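Probable TonB-dependent siderophore receptor PirA (PDB 5FR8) probably takes up iron across the outer membrane by binding iron-chelating siderophores, and may bind ferric enterobactin with micromolar affinity. Local coordinates at residues D278-L284 with K335-L339; S180-N186 with N210-D216; D457-G463 with L516-K522. Residue numbers count along the deposited sequence, not the author numbering.

Contact 1 (D278-L284 with K335-L339)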
loop_
_atom_site.group_PDB
_atom_site.type_symbol
_atom_site.label_atom_id
_atom_site.label_comp_id
_atom_site.label_asym_id
_atom_site.label_seq_id
_atom_site.Cartn_x
_atom_site.Cartn_y
_atom_site.Cartn_z
ATOM N N ASP A 278 -22.957 19.951 8.914
ATOM C CA ASP A 278 -23.622 19.274 7.805
ATOM C C ASP A 278 -24.752 18.395 8.321
ATOM O O ASP A 278 -24.515 17.456 9.098
ATOM C CB ASP A 278 -22.655 18.399 7.015
ATOM C CG ASP A 278 -23.341 17.687 5.860
ATOM O OD1 ASP A 278 -23.673 18.384 4.879
ATOM O OD2 ASP A 278 -23.567 16.454 5.933
ATOM N N ALA A 279 -25.966 18.689 7.858
ATOM C CA ALA A 279 -27.170 17.948 8.262
ATOM C C ALA A 279 -26.947 16.461 8.572
ATOM O O ALA A 279 -27.386 15.977 9.619
ATOM C CB ALA A 279 -28.247 18.087 7.199
ATOM N N ILE A 280 -26.271 15.744 7.676
ATOM C CA ILE A 280 -26.089 14.294 7.828
ATOM C C ILE A 280 -24.806 13.917 8.589
ATOM O O ILE A 280 -24.870 13.398 9.692
ATOM C CB ILE A 280 -26.140 13.574 6.453
ATOM C CG1 ILE A 280 -27.600 13.410 5.999
ATOM C CG2 ILE A 280 -25.498 12.204 6.522
ATOM C CD1 ILE A 280 -27.794 13.321 4.496
ATOM N N LEU A 281 -23.647 14.173 8.004
ATOM C CA LEU A 281 -22.372 13.806 8.630
ATOM C C LEU A 281 -22.364 13.985 10.148
ATOM O O LEU A 281 -21.845 13.132 10.872
ATOM C CB LEU A 281 -21.223 14.634 8.032
ATOM C CG LEU A 281 -20.546 14.079 6.783
ATOM C CD1 LEU A 281 -21.553 13.765 5.694
ATOM C CD2 LEU A 281 -19.530 15.080 6.282
ATOM N N SER A 282 -22.916 15.108 10.620
ATOM C CA SER A 282 -22.849 15.468 12.045
ATOM C C SER A 282 -23.437 14.371 12.958
ATOM O O SER A 282 -23.095 14.245 14.139
ATOM C CB SER A 282 -23.555 16.800 12.276
ATOM O OG SER A 282 -24.823 16.796 11.666
ATOM N N GLN A 283 -24.306 13.561 12.379
ATOM C CA GLN A 283 -24.893 12.454 13.083
ATOM C C GLN A 283 -24.031 11.194 13.037
ATOM O O GLN A 283 -24.058 10.403 13.962
ATOM C CB GLN A 283 -26.285 12.201 12.508
ATOM C CG GLN A 283 -27.159 13.451 12.620
ATOM C CD GLN A 283 -28.524 13.323 11.981
ATOM O OE1 GLN A 283 -28.963 14.246 11.305
ATOM N NE2 GLN A 283 -29.200 12.191 12.182
ATOM N N LEU A 284 -23.251 11.016 11.981
ATOM C CA LEU A 284 -22.444 9.795 11.823
ATOM C C LEU A 284 -21.111 9.796 12.588
ATOM O O LEU A 284 -20.350 8.833 12.503
ATOM C CB LEU A 284 -22.130 9.559 10.341
ATOM C CG LEU A 284 -23.354 9.490 9.438
ATOM C CD1 LEU A 284 -22.906 9.554 7.980
ATOM C CD2 LEU A 284 -24.176 8.239 9.719
ATOM N N LYS A 335 -18.968 12.636 -0.518
ATOM C CA LYS A 335 -19.568 12.953 0.784
ATOM C C LYS A 335 -20.762 12.010 1.000
ATOM O O LYS A 335 -21.400 11.576 0.041
ATOM C CB LYS A 335 -19.998 14.411 0.782
ATOM C CG LYS A 335 -20.453 14.970 2.115
ATOM C CD LYS A 335 -21.066 16.336 1.922
ATOM C CE LYS A 335 -22.433 16.412 2.541
ATOM N NZ LYS A 335 -23.055 17.750 2.319
ATOM N N ILE A 336 -21.070 11.687 2.246
ATOM C CA ILE A 336 -22.117 10.715 2.522
ATOM C C ILE A 336 -23.542 11.307 2.352
ATOM O O ILE A 336 -23.860 12.337 2.947
ATOM C CB ILE A 336 -21.908 10.109 3.925
ATOM C CG1 ILE A 336 -20.632 9.242 3.935
ATOM C CG2 ILE A 336 -23.112 9.286 4.335
ATOM C CD1 ILE A 336 -20.214 8.761 5.319
ATOM N N ASN A 337 -24.367 10.639 1.523
ATOM C CA ASN A 337 -25.747 11.058 1.178
ATOM C C ASN A 337 -26.747 10.723 2.228
ATOM O O ASN A 337 -27.821 11.302 2.262
ATOM C CB ASN A 337 -26.264 10.263 -0.026
ATOM C CG ASN A 337 -25.955 10.913 -1.351
ATOM O OD1 ASN A 337 -25.861 12.140 -1.467
ATOM N ND2 ASN A 337 -25.798 10.084 -2.375
ATOM N N ASN A 338 -26.439 9.721 3.044
ATOM C CA ASN A 338 -27.488 8.991 3.743
ATOM C C ASN A 338 -27.036 8.289 5.027
ATOM O O ASN A 338 -25.943 7.732 5.099
ATOM C CB ASN A 338 -28.079 7.957 2.786
ATOM C CG ASN A 338 -29.381 7.392 3.283
ATOM O OD1 ASN A 338 -29.696 7.474 4.466
ATOM N ND2 ASN A 338 -30.148 6.811 2.380
ATOM N N LEU A 339 -27.900 8.309 6.037
ATOM C CA LEU A 339 -27.586 7.689 7.309
ATOM C C LEU A 339 -27.668 6.167 7.258
ATOM O O LEU A 339 -27.100 5.520 8.122
ATOM C CB LEU A 339 -28.539 8.186 8.388
ATOM C CG LEU A 339 -28.565 9.678 8.689
ATOM C CD1 LEU A 339 -29.884 10.020 9.350
ATOM C CD2 LEU A 339 -27.408 10.090 9.582
#
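An Asx motif at D278 precedes a weakly bonded helical turn in 278-284, and the aspartate that makes it also ties this segment to 335-339. OD2 of D278 accepts from L281 N at 3.1 Å and, weakly, from I280 N at 3.3 Å, so it holds two of the amides that follow. OD1 of D278 meets K335 NZ at 2.7 Å in a salt bridge. Aspartate suits the site because its side chain is short enough to fold back onto the backbone while keeping an oxygen for the lysine, whose long chain can span the gap. S282 braces the same turn: its OG donates to D278 O at 2.7 Å.

Both segments lie in loops that join strands of the TonB-dependent receptor barrel, one between strands 250-264 and 290-305, the other between 308-323 and 343-361. By the usual orientation of these receptors both belong to the extracellular side. The loops meet largely through leucine and isoleucine, whose methyl groups fill the space between them. L284 bridges two partners, with its CD1 3.7 Å from I336 CG2 and its CD2 3.7 Å from L339 CD2. I280 CG2 adds a contact to L339 CD2 at 4.2 Å, and L281 CD1 lies 4.1 Å from I336 CB and 3.9 Å from K335 CG, so the lysine contributes its methylene chain as well as its charge. L281 and L284 rest on Y265, and I336 is buried with them, whereas L339 closes the apolar patch at the surface.

Contact 2 (S180-N186 with N210-D216)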
loop_
_atom_site.group_PDB
_atom_site.type_symbol
_atom_site.label_atom_id
_atom_site.label_comp_id
_atom_site.label_asym_id
_atom_site.label_seq_id
_atom_site.Cartn_x
_atom_site.Cartn_y
_atom_site.Cartn_z
ATOM N N SER A 180 -6.202 15.962 24.063
ATOM C CA SER A 180 -7.532 15.429 24.293
ATOM C C SER A 180 -8.236 15.058 23.011
ATOM O O SER A 180 -9.074 14.154 23.011
ATOM C CB SER A 180 -8.374 16.488 25.012
ATOM O OG SER A 180 -9.704 16.491 24.525
ATOM N N LYS A 181 -7.891 15.755 21.923
ATOM C CA LYS A 181 -8.577 15.593 20.630
ATOM C C LYS A 181 -7.999 14.463 19.725
ATOM O O LYS A 181 -8.603 14.066 18.709
ATOM C CB LYS A 181 -8.601 16.942 19.889
ATOM C CG LYS A 181 -9.481 18.000 20.562
ATOM C CD LYS A 181 -8.947 19.420 20.392
ATOM C CE LYS A 181 -8.944 20.150 21.726
ATOM N NZ LYS A 181 -8.172 21.420 21.663
ATOM N N GLU A 182 -6.835 13.940 20.087
ATOM C CA GLU A 182 -6.269 12.818 19.340
ATOM C C GLU A 182 -6.705 11.491 19.996
ATOM O O GLU A 182 -6.846 11.399 21.234
ATOM C CB GLU A 182 -4.741 12.973 19.237
ATOM C CG GLU A 182 -4.318 14.073 18.260
ATOM C CD GLU A 182 -2.816 14.316 18.224
ATOM O OE1 GLU A 182 -2.129 13.913 19.186
ATOM O OE2 GLU A 182 -2.322 14.918 17.228
ATOM N N GLY A 183 -6.964 10.483 19.170
ATOM C CA GLY A 183 -7.501 9.204 19.671
ATOM C C GLY A 183 -6.479 8.304 20.370
ATOM O O GLY A 183 -5.374 8.096 19.882
ATOM N N SER A 184 -6.838 7.764 21.525
ATOM C CA SER A 184 -6.000 6.762 22.158
ATOM C C SER A 184 -6.308 5.439 21.500
ATOM O O SER A 184 -7.279 5.325 20.755
ATOM C CB SER A 184 -6.225 6.714 23.671
ATOM O OG SER A 184 -7.474 7.273 24.026
ATOM N N SER A 185 -5.461 4.447 21.738
ATOM C CA SER A 185 -5.526 3.181 20.983
ATOM C C SER A 185 -5.230 2.013 21.922
ATOM O O SER A 185 -4.456 2.173 22.887
ATOM C CB SER A 185 -4.532 3.205 19.799
ATOM O OG SER A 185 -4.371 1.933 19.183
ATOM N N ASN A 186 -5.834 0.851 21.637
ATOM C CA ASN A 186 -5.678 -0.335 22.489
ATOM C C ASN A 186 -5.731 -1.675 21.770
ATOM O O ASN A 186 -6.657 -1.949 21.017
ATOM C CB ASN A 186 -6.734 -0.311 23.570
ATOM C CG ASN A 186 -6.553 0.858 24.507
ATOM O OD1 ASN A 186 -5.516 0.991 25.174
ATOM N ND2 ASN A 186 -7.550 1.737 24.542
ATOM N N ASN A 210 -7.995 -4.987 17.897
ATOM C CA ASN A 210 -7.476 -3.637 18.058
ATOM C C ASN A 210 -8.570 -2.604 17.897
ATOM O O ASN A 210 -9.472 -2.750 17.075
ATOM C CB ASN A 210 -6.393 -3.351 17.030
ATOM C CG ASN A 210 -6.175 -1.869 16.829
ATOM O OD1 ASN A 210 -6.796 -1.255 15.969
ATOM N ND2 ASN A 210 -5.277 -1.290 17.617
ATOM N N LYS A 211 -8.473 -1.547 18.688
ATOM C CA LYS A 211 -9.411 -0.437 18.633
ATOM C C LYS A 211 -8.628 0.864 18.818
ATOM O O LYS A 211 -8.140 1.147 19.907
ATOM C CB LYS A 211 -10.475 -0.590 19.723
ATOM C CG LYS A 211 -11.386 0.628 19.861
ATOM C CD LYS A 211 -12.688 0.366 20.616
ATOM C CE LYS A 211 -13.302 1.679 21.088
ATOM N NZ LYS A 211 -14.793 1.648 21.109
ATOM N N THR A 212 -8.473 1.635 17.751
ATOM C CA THR A 212 -7.835 2.933 17.859
ATOM C C THR A 212 -8.911 3.984 17.685
ATOM O O THR A 212 -9.553 4.046 16.646
ATOM C CB THR A 212 -6.730 3.135 16.792
ATOM O OG1 THR A 212 -7.321 3.361 15.507
ATOM C CG2 THR A 212 -5.813 1.923 16.718
ATOM N N GLU A 213 -9.128 4.798 18.706
ATOM C CA GLU A 213 -10.264 5.713 18.674
ATOM C C GLU A 213 -10.008 6.742 17.588
ATOM O O GLU A 213 -8.884 6.962 17.194
ATOM C CB GLU A 213 -10.477 6.412 20.013
ATOM C CG GLU A 213 -11.103 5.620 21.146
ATOM C CD GLU A 213 -11.467 6.555 22.330
ATOM O OE1 GLU A 213 -11.150 7.775 22.266
ATOM O OE2 GLU A 213 -12.059 6.106 23.343
ATOM N N ALA A 214 -11.057 7.376 17.100
ATOM C CA ALA A 214 -10.908 8.396 16.074
ATOM C C ALA A 214 -10.360 9.650 16.684
ATOM O O ALA A 214 -10.369 9.827 17.895
ATOM C CB ALA A 214 -12.248 8.706 15.428
ATOM N N ASP A 215 -9.861 10.516 15.816
ATOM C CA ASP A 215 -9.566 11.877 16.185
ATOM C C ASP A 215 -10.890 12.632 16.189
ATOM O O ASP A 215 -11.809 12.302 15.419
ATOM C CB ASP A 215 -8.599 12.502 15.188
ATOM C CG ASP A 215 -7.220 11.887 15.263
ATOM O OD1 ASP A 215 -6.928 11.226 16.289
ATOM O OD2 ASP A 215 -6.423 12.093 14.318
ATOM N N ASP A 216 -10.990 13.635 17.061
ATOM C CA ASP A 216 -12.198 14.418 17.154
ATOM C C ASP A 216 -12.559 15.040 15.833
ATOM O O ASP A 216 -11.749 15.136 14.901
ATOM C CB ASP A 216 -12.064 15.498 18.218
ATOM C CG ASP A 216 -11.918 14.923 19.618
ATOM O OD1 ASP A 216 -12.005 13.681 19.782
ATOM O OD2 ASP A 216 -11.714 15.711 20.558
#
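Two backbone bonds pair N186 with K211: N186 N donates to K211 O at 2.9 Å and K211 N to N186 O at 3.0 Å, a hydrogen-bonded antiparallel pair. Next to it S185 and T212 form a non-hydrogen-bonded pair, their CA atoms 3.9 Å apart. Beyond these residues the ladder loosens. E213 N donates to S184 O at 2.8 Å and D216 N to K181 O at 2.9 Å, while between them a side chain stands in for the backbone: D215 OD1 accepts from G183 N at 3.0 Å. The other oxygen of D215 forms a salt bridge with R230.

G183 is suited to this close approach because a CB there would run into the carbonyls of E213 and A214; without one, G183 CA can sit 3.6 Å from E213 O and 3.4 Å from A214 O. Neighbouring E182 turns away, tying the segment to other loops through Q706 and G722. The strands 185-195 and 201-212 form a hairpin in the barrel wall, at whose open end the chain passes into loops usually extracellular in this family. S185 and T212 share the face that meets the plug, touching R55 and N56. N186 and K211 take the other face, with N186 OD1 held by T174 of the adjoining strand. At the exposed end K181 CG comes within 3.2 Å of D216 OD2, while the rest of the lysine leads away.

With so little apolar packing, cohesion rests on main-chain bonds and one buried carboxylate, D215, consistent with a wall passing into polar loops.

Contact 3 (D457-G463 with L516-K522)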
loop_
_atom_site.group_PDB
_atom_site.type_symbol
_atom_site.label_atom_id
_atom_site.label_comp_id
_atom_site.label_asym_id
_atom_site.label_seq_id
_atom_site.Cartn_x
_atom_site.Cartn_y
_atom_site.Cartn_z
ATOM N N ASP A 457 37.223 -8.166 0.443
ATOM C CA ASP A 457 36.695 -8.594 1.732
ATOM C C ASP A 457 35.758 -7.571 2.412
ATOM O O ASP A 457 34.974 -7.931 3.292
ATOM C CB ASP A 457 37.861 -8.962 2.652
ATOM C CG ASP A 457 38.721 -10.097 2.084
ATOM O OD1 ASP A 457 38.151 -11.164 1.767
ATOM O OD2 ASP A 457 39.955 -9.924 1.949
ATOM N N TYR A 458 35.818 -6.312 1.993
ATOM C CA TYR A 458 35.058 -5.258 2.660
ATOM C C TYR A 458 33.991 -4.564 1.792
ATOM O O TYR A 458 32.964 -4.123 2.306
ATOM C CB TYR A 458 36.020 -4.201 3.175
ATOM C CG TYR A 458 36.967 -4.692 4.234
ATOM C CD1 TYR A 458 36.492 -5.104 5.467
ATOM C CD2 TYR A 458 38.331 -4.719 4.014
ATOM C CE1 TYR A 458 37.352 -5.548 6.448
ATOM C CE2 TYR A 458 39.199 -5.165 4.992
ATOM C CZ TYR A 458 38.698 -5.575 6.205
ATOM O OH TYR A 458 39.530 -6.019 7.191
ATOM N N PHE A 459 34.241 -4.433 0.491
ATOM C CA PHE A 459 33.293 -3.755 -0.388
ATOM C C PHE A 459 32.630 -4.756 -1.316
ATOM O O PHE A 459 33.046 -5.907 -1.437
ATOM C CB PHE A 459 33.963 -2.658 -1.245
ATOM C CG PHE A 459 34.636 -1.562 -0.447
ATOM C CD1 PHE A 459 33.913 -0.752 0.406
ATOM C CD2 PHE A 459 35.994 -1.336 -0.577
ATOM C CE1 PHE A 459 34.533 0.246 1.131
ATOM C CE2 PHE A 459 36.623 -0.328 0.136
ATOM C CZ PHE A 459 35.888 0.460 0.997
ATOM N N THR A 460 31.578 -4.295 -1.970
ATOM C CA THR A 460 30.924 -5.078 -2.991
ATOM C C THR A 460 29.985 -4.139 -3.747
ATOM O O THR A 460 29.456 -3.202 -3.186
ATOM C CB THR A 460 30.244 -6.344 -2.384
ATOM O OG1 THR A 460 29.232 -6.837 -3.273
ATOM C CG2 THR A 460 29.641 -6.059 -1.004
ATOM N N LEU A 461 29.819 -4.398 -5.032
ATOM C CA LEU A 461 29.102 -3.530 -5.946
ATOM C C LEU A 461 27.822 -4.239 -6.322
ATOM O O LEU A 461 27.800 -5.468 -6.415
ATOM C CB LEU A 461 29.959 -3.355 -7.182
ATOM C CG LEU A 461 29.643 -2.366 -8.301
ATOM C CD1 LEU A 461 29.520 -0.924 -7.817
ATOM C CD2 LEU A 461 30.774 -2.477 -9.325
ATOM N N LYS A 462 26.739 -3.498 -6.524
ATOM C CA LYS A 462 25.423 -4.135 -6.709
ATOM C C LYS A 462 24.556 -3.327 -7.614
ATOM O O LYS A 462 24.550 -2.106 -7.551
ATOM C CB LYS A 462 24.709 -4.287 -5.376
ATOM C CG LYS A 462 25.107 -5.522 -4.613
ATOM C CD LYS A 462 24.397 -5.590 -3.271
ATOM C CE LYS A 462 24.511 -6.988 -2.685
ATOM N NZ LYS A 462 24.031 -6.976 -1.286
ATOM N N GLY A 463 23.790 -3.995 -8.446
ATOM C CA GLY A 463 22.818 -3.286 -9.256
ATOM C C GLY A 463 21.785 -4.199 -9.861
ATOM O O GLY A 463 22.003 -5.405 -9.947
ATOM N N LEU A 516 21.671 1.060 -8.505
ATOM C CA LEU A 516 23.110 0.777 -8.591
ATOM C C LEU A 516 23.807 1.409 -7.390
ATOM O O LEU A 516 23.505 2.547 -7.003
ATOM C CB LEU A 516 23.720 1.365 -9.872
ATOM C CG LEU A 516 25.163 0.945 -10.130
ATOM C CD1 LEU A 516 25.188 -0.429 -10.802
ATOM C CD2 LEU A 516 25.898 1.961 -10.972
ATOM N N GLY A 517 24.734 0.689 -6.785
ATOM C CA GLY A 517 25.268 1.175 -5.537
ATOM C C GLY A 517 26.352 0.316 -4.963
ATOM O O GLY A 517 26.660 -0.768 -5.486
ATOM N N ILE A 518 26.909 0.824 -3.866
ATOM C CA ILE A 518 28.052 0.235 -3.224
ATOM C C ILE A 518 27.614 -0.160 -1.824
ATOM O O ILE A 518 26.837 0.544 -1.184
ATOM C CB ILE A 518 29.241 1.238 -3.203
ATOM C CG1 ILE A 518 30.548 0.511 -3.451
ATOM C CG2 ILE A 518 29.309 2.054 -1.914
ATOM C CD1 ILE A 518 30.746 0.167 -4.907
ATOM N N GLN A 519 28.128 -1.295 -1.374
ATOM C CA GLN A 519 27.867 -1.852 -0.056
ATOM C C GLN A 519 29.227 -2.012 0.658
ATOM O O GLN A 519 30.145 -2.629 0.114
ATOM C CB GLN A 519 27.186 -3.209 -0.250
ATOM C CG GLN A 519 27.010 -4.082 0.992
ATOM C CD GLN A 519 26.059 -3.489 1.998
ATOM O OE1 GLN A 519 26.430 -2.551 2.732
ATOM N NE2 GLN A 519 24.828 -4.025 2.054
ATOM N N PHE A 520 29.361 -1.442 1.857
ATOM C CA PHE A 520 30.612 -1.517 2.638
ATOM C C PHE A 520 30.382 -2.195 3.971
ATOM O O PHE A 520 29.374 -1.946 4.633
ATOM C CB PHE A 520 31.160 -0.119 2.894
ATOM C CG PHE A 520 32.220 -0.051 3.972
ATOM C CD1 PHE A 520 33.380 -0.811 3.881
ATOM C CD2 PHE A 520 32.079 0.809 5.061
ATOM C CE1 PHE A 520 34.365 -0.730 4.861
ATOM C CE2 PHE A 520 33.065 0.895 6.038
ATOM C CZ PHE A 520 34.207 0.121 5.941
ATOM N N GLN A 521 31.311 -3.055 4.368
ATOM C CA GLN A 521 31.188 -3.755 5.645
ATOM C C GLN A 521 32.541 -4.243 6.160
ATOM O O GLN A 521 33.152 -5.165 5.622
ATOM C CB GLN A 521 30.108 -4.864 5.611
ATOM C CG GLN A 521 30.594 -6.300 5.560
ATOM C CD GLN A 521 29.455 -7.267 5.287
ATOM O OE1 GLN A 521 28.285 -6.895 5.360
ATOM N NE2 GLN A 521 29.792 -8.505 4.950
ATOM N N LYS A 522 33.019 -3.526 7.172
ATOM C CA LYS A 522 34.054 -3.975 8.079
ATOM C C LYS A 522 33.180 -4.606 9.152
ATOM O O LYS A 522 31.951 -4.539 9.053
ATOM C CB LYS A 522 34.799 -2.759 8.632
ATOM C CG LYS A 522 36.212 -3.022 9.124
ATOM C CD LYS A 522 36.890 -1.740 9.606
ATOM C CE LYS A 522 38.367 -1.960 9.879
ATOM N NZ LYS A 522 39.224 -1.620 8.708
#
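Strands 459-463 and 516-521 satisfy their facing amides and carbonyls mutually. K462 N to G517 O and G517 N to K462 O are both 2.9 Å. Q519 N donates to T460 O at 2.9 Å, while the return bond from T460 N to Q519 O, at 3.0 Å, is weak. Q521 N to Y458 O, 2.9 Å, carries the ladder past the end of the first strand, where N456 OD1 takes the amides of Y458 and F459. Backbone groups on the far edges pair with the adjoining strands, L461 with Q453 and I518 with L529.

T460, K462 and Q519 share one face, where polar side chains suit the barrel interior; K462 NZ donates to Q37 O of the plug, and G517, lacking a side chain, adds no bulk opposite K462. F459, L461, L516, I518 and F520 occupy the other. This apolar-outside, polar-inside alternation, with Y458, F459 and F520 near the strand ends as in aromatic belts, typifies a transmembrane beta-barrel wall, here probably its periplasmic rim.

All three contacts belong to the barrel of the receptor, but at different levels. Contacts 2 and 3 both reach the curled sheet of the wall, contact 2 only with the strand ends 185-186 and 210-212; contact 1 joins two loops outside it. Contacts 1 and 2 are neighbours, about 9 Å apart at their nearest atoms, and both are partly buried, whereas contact 3 is a surface contact across the chain's centre from contact 1, about 57 Å between centres. The chemistry follows: regular main-chain bonding flanked by apolar outer side chains in contact 3, a fraying ladder helped by one aspartate in contact 2, and leucine and isoleucine packing with one salt bridge in contact 1.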